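Local coordinates for FMN-dependent nitronate monooxygenase (Shewanella oneidensis, PDB 5LSM), which probably oxidises propionate 3-nitronate to 3-oxopropanoate with molecular oxygen, using a bound flavin mononucleotide as cofactor, at residues Ala305-Ala310 / Trp317-Leu322. Numbering follows the deposited sequence.
Sequences AGLRTA and WDFSPL
F319 packs on L307 and R308, and P321 on R308, where the loop after helix 301-313 of this TIM-barrel flavoenzyme folds back against that helix, with CA of R308 and CA of F319 4.7 Å apart. The tight part lies around F319, which is buried. Its CB sits over the helix backbone, 3.8 Å from R308 N, and its ring is met obliquely by L307, with CB of L307 4.1 Å from CG of F319. Y93, F97 and F283 add further aromatic contacts to that ring, Y93 edge-to-face, and L307 also reaches helix 91-97, so helix 301-313, the loop, helix 91-97 and helix 282-287 meet around the ring. Next to it, CB of R308 stands 3.3 Å from the carbonyl O of F319.

The looser side is formed by R308, which is partly exposed. With CG anti to its backbone N (chi1 173°) and the chain extended as far as NE, the side chain runs out along the loop and crosses P321 at about a right angle. CD of P321 lies 3.6 Å above the guanidinium plane, over its centre, so the proline methylene packs by van der Waals contact on one face of the group. The polar hold comes from one turn further along the helix: E312 OE2 makes a salt bridge with R308 NE and a hydrogen bond with S320 OG, linking helix and loop through one carboxylate oxygen. The side chain of P321 lies about 8 Å from the FMN; CD of P321 comes nearest to NE of R308, at 3.7 Å.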
ATOM      1  N   ALA A 305      -6.256 -12.871 -25.546  1.00 35.27           N
ATOM      2  CA  ALA A 305      -5.044 -12.910 -26.376  1.00 34.01           C
ATOM      3  C   ALA A 305      -5.255 -12.230 -27.732  1.00 32.93           C
ATOM      4  O   ALA A 305      -4.471 -11.375 -28.120  1.00 36.59           O
ATOM      5  CB  ALA A 305      -4.577 -14.349 -26.572  1.00 33.19           C
ATOM      6  N   GLY A 306      -6.320 -12.615 -28.440  1.00 36.81           N
ATOM      7  CA  GLY A 306      -6.670 -12.014 -29.732  1.00 33.44           C
ATOM      8  C   GLY A 306      -6.941 -10.512 -29.679  1.00 36.10           C
ATOM      9  O   GLY A 306      -6.434  -9.753 -30.517  1.00 36.29           O
ATOM     10  N   LEU A 307      -7.765 -10.085 -28.718  1.00 38.02           N
ATOM     11  CA  LEU A 307      -8.105  -8.660 -28.540  1.00 36.51           C
ATOM     12  C   LEU A 307      -6.855  -7.806 -28.351  1.00 37.35           C
ATOM     13  O   LEU A 307      -6.653  -6.781 -29.020  1.00 33.43           O
ATOM     14  CB  LEU A 307      -9.007  -8.494 -27.323  1.00 36.97           C
ATOM     15  CG  LEU A 307     -10.457  -8.894 -27.552  1.00 42.78           C
ATOM     16  CD1 LEU A 307     -11.128  -9.267 -26.240  1.00 45.64           C
ATOM     17  CD2 LEU A 307     -11.209  -7.757 -28.228  1.00 43.70           C
ATOM     18  N   ARG A 308      -6.035  -8.238 -27.403  1.00 37.82           N
ATOM     19  CA  ARG A 308      -4.739  -7.655 -27.174  1.00 42.88           C
ATOM     20  C   ARG A 308      -3.936  -7.497 -28.456  1.00 41.39           C
ATOM     21  O   ARG A 308      -3.425  -6.417 -28.739  1.00 45.31           O
ATOM     22  CB  ARG A 308      -3.947  -8.520 -26.208  1.00 42.77           C
ATOM     23  CG  ARG A 308      -2.511  -8.063 -26.063  1.00 41.15           C
ATOM     24  CD  ARG A 308      -1.744  -9.017 -25.188  1.00 42.65           C
ATOM     25  NE  ARG A 308      -0.422  -8.493 -24.925  1.00 43.26           N
ATOM     26  CZ  ARG A 308       0.501  -9.123 -24.219  1.00 43.63           C
ATOM     27  NH1 ARG A 308       0.240 -10.313 -23.682  1.00 44.28           N
ATOM     28  NH2 ARG A 308       1.669  -8.540 -24.020  1.00 45.38           N
ATOM     29  N   THR A 309      -3.748  -8.602 -29.171  1.00 40.55           N
ATOM     30  CA  THR A 309      -3.005  -8.589 -30.424  1.00 39.33           C
ATOM     31  C   THR A 309      -3.568  -7.581 -31.402  1.00 38.29           C
ATOM     32  O   THR A 309      -2.819  -6.785 -31.977  1.00 40.78           O
ATOM     33  CB  THR A 309      -3.039  -9.960 -31.106  1.00 39.91           C
ATOM     34  OG1 THR A 309      -2.516 -10.936 -30.208  1.00 36.88           O
ATOM     35  CG2 THR A 309      -2.219  -9.943 -32.411  1.00 34.35           C
ATOM     36  N   ALA A 310      -4.884  -7.643 -31.602  1.00 36.80           N
ATOM     37  CA  ALA A 310      -5.581  -6.740 -32.528  1.00 40.42           C
ATOM     38  C   ALA A 310      -5.424  -5.284 -32.114  1.00 44.11           C
ATOM     39  O   ALA A 310      -5.181  -4.423 -32.953  1.00 49.06           O
ATOM     40  CB  ALA A 310      -7.062  -7.090 -32.604  1.00 39.78           C
ATOM     41  N   TRP A 317      -3.244   0.554 -26.351  1.00 49.00           N
ATOM     42  CA  TRP A 317      -2.863  -0.300 -25.232  1.00 44.05           C
ATOM     43  C   TRP A 317      -4.071  -0.782 -24.418  1.00 41.32           C
ATOM     44  O   TRP A 317      -3.906  -1.365 -23.351  1.00 38.99           O
ATOM     45  CB  TRP A 317      -1.775   0.364 -24.356  1.00 45.98           C
ATOM     46  CG  TRP A 317      -2.128   1.658 -23.630  1.00 40.33           C
ATOM     47  CD1 TRP A 317      -3.159   1.853 -22.768  1.00 39.41           C
ATOM     48  CD2 TRP A 317      -1.322   2.854 -23.554  1.00 35.05           C
ATOM     49  NE1 TRP A 317      -3.090   3.117 -22.217  1.00 37.59           N
ATOM     50  CE2 TRP A 317      -1.963   3.740 -22.672  1.00 32.71           C
ATOM     51  CE3 TRP A 317      -0.139   3.263 -24.168  1.00 36.34           C
ATOM     52  CZ2 TRP A 317      -1.487   5.025 -22.417  1.00 36.60           C
ATOM     53  CZ3 TRP A 317       0.335   4.550 -23.916  1.00 35.59           C
ATOM     54  CH2 TRP A 317      -0.341   5.410 -23.045  1.00 36.26           C
ATOM     55  N   ASP A 318      -5.260  -0.697 -25.025  1.00 43.16           N
ATOM     56  CA  ASP A 318      -6.546  -0.890 -24.327  1.00 41.32           C
ATOM     57  C   ASP A 318      -6.756  -2.310 -23.787  1.00 37.49           C
ATOM     58  O   ASP A 318      -7.534  -2.503 -22.864  1.00 40.83           O
ATOM     59  CB  ASP A 318      -7.737  -0.520 -25.249  1.00 48.87           C
ATOM     60  CG  ASP A 318      -7.755   0.981 -25.648  1.00 56.54           C
ATOM     61  OD1 ASP A 318      -6.751   1.684 -25.401  1.00 55.68           O
ATOM     62  OD2 ASP A 318      -8.760   1.444 -26.246  1.00 58.46           O
ATOM     63  N   PHE A 319      -6.102  -3.306 -24.372  1.00 38.23           N
ATOM     64  CA  PHE A 319      -6.317  -4.692 -23.947  1.00 39.37           C
ATOM     65  C   PHE A 319      -5.000  -5.379 -23.568  1.00 37.26           C
ATOM     66  O   PHE A 319      -4.856  -6.586 -23.719  1.00 33.82           O
ATOM     67  CB  PHE A 319      -7.069  -5.476 -25.039  1.00 41.24           C
ATOM     68  CG  PHE A 319      -8.495  -5.040 -25.217  1.00 43.45           C
ATOM     69  CD1 PHE A 319      -9.505  -5.612 -24.463  1.00 48.96           C
ATOM     70  CD2 PHE A 319      -8.808  -3.979 -26.046  1.00 51.07           C
ATOM     71  CE1 PHE A 319     -10.807  -5.165 -24.567  1.00 50.57           C
ATOM     72  CE2 PHE A 319     -10.104  -3.516 -26.155  1.00 48.08           C
ATOM     73  CZ  PHE A 319     -11.106  -4.116 -25.420  1.00 56.24           C
ATOM     74  N   SER A 320      -4.048  -4.603 -23.057  1.00 36.60           N
ATOM     75  CA  SER A 320      -2.733  -5.140 -22.719  1.00 37.66           C
ATOM     76  C   SER A 320      -2.561  -5.277 -21.194  1.00 38.56           C
ATOM     77  O   SER A 320      -3.009  -4.419 -20.440  1.00 30.99           O
ATOM     78  CB  SER A 320      -1.638  -4.246 -23.287  1.00 37.18           C
ATOM     79  OG  SER A 320      -1.656  -4.237 -24.704  1.00 43.97           O
ATOM     80  N   PRO A 321      -1.908  -6.361 -20.744  1.00 35.00           N
ATOM     81  CA  PRO A 321      -1.416  -6.436 -19.375  1.00 33.47           C
ATOM     82  C   PRO A 321      -0.150  -5.586 -19.186  1.00 34.85           C
ATOM     83  O   PRO A 321       0.953  -6.007 -19.528  1.00 39.08           O
ATOM     84  CB  PRO A 321      -1.112  -7.924 -19.204  1.00 33.57           C
ATOM     85  CG  PRO A 321      -0.695  -8.359 -20.562  1.00 33.38           C
ATOM     86  CD  PRO A 321      -1.586  -7.580 -21.506  1.00 34.27           C
ATOM     87  N   LEU A 322      -0.326  -4.381 -18.661  1.00 33.24           N
ATOM     88  CA  LEU A 322       0.743  -3.419 -18.584  1.00 28.29           C
ATOM     89  C   LEU A 322       1.303  -3.452 -17.170  1.00 28.98           C
ATOM     90  O   LEU A 322       1.094  -2.544 -16.384  1.00 26.94           O
ATOM     91  CB  LEU A 322       0.195  -2.033 -18.908  1.00 31.03           C
ATOM     92  CG  LEU A 322      -0.375  -1.795 -20.305  1.00 29.27           C
ATOM     93  CD1 LEU A 322      -1.139  -0.482 -20.320  1.00 27.20           C
ATOM     94  CD2 LEU A 322       0.756  -1.754 -21.319  1.00 31.25           C
TER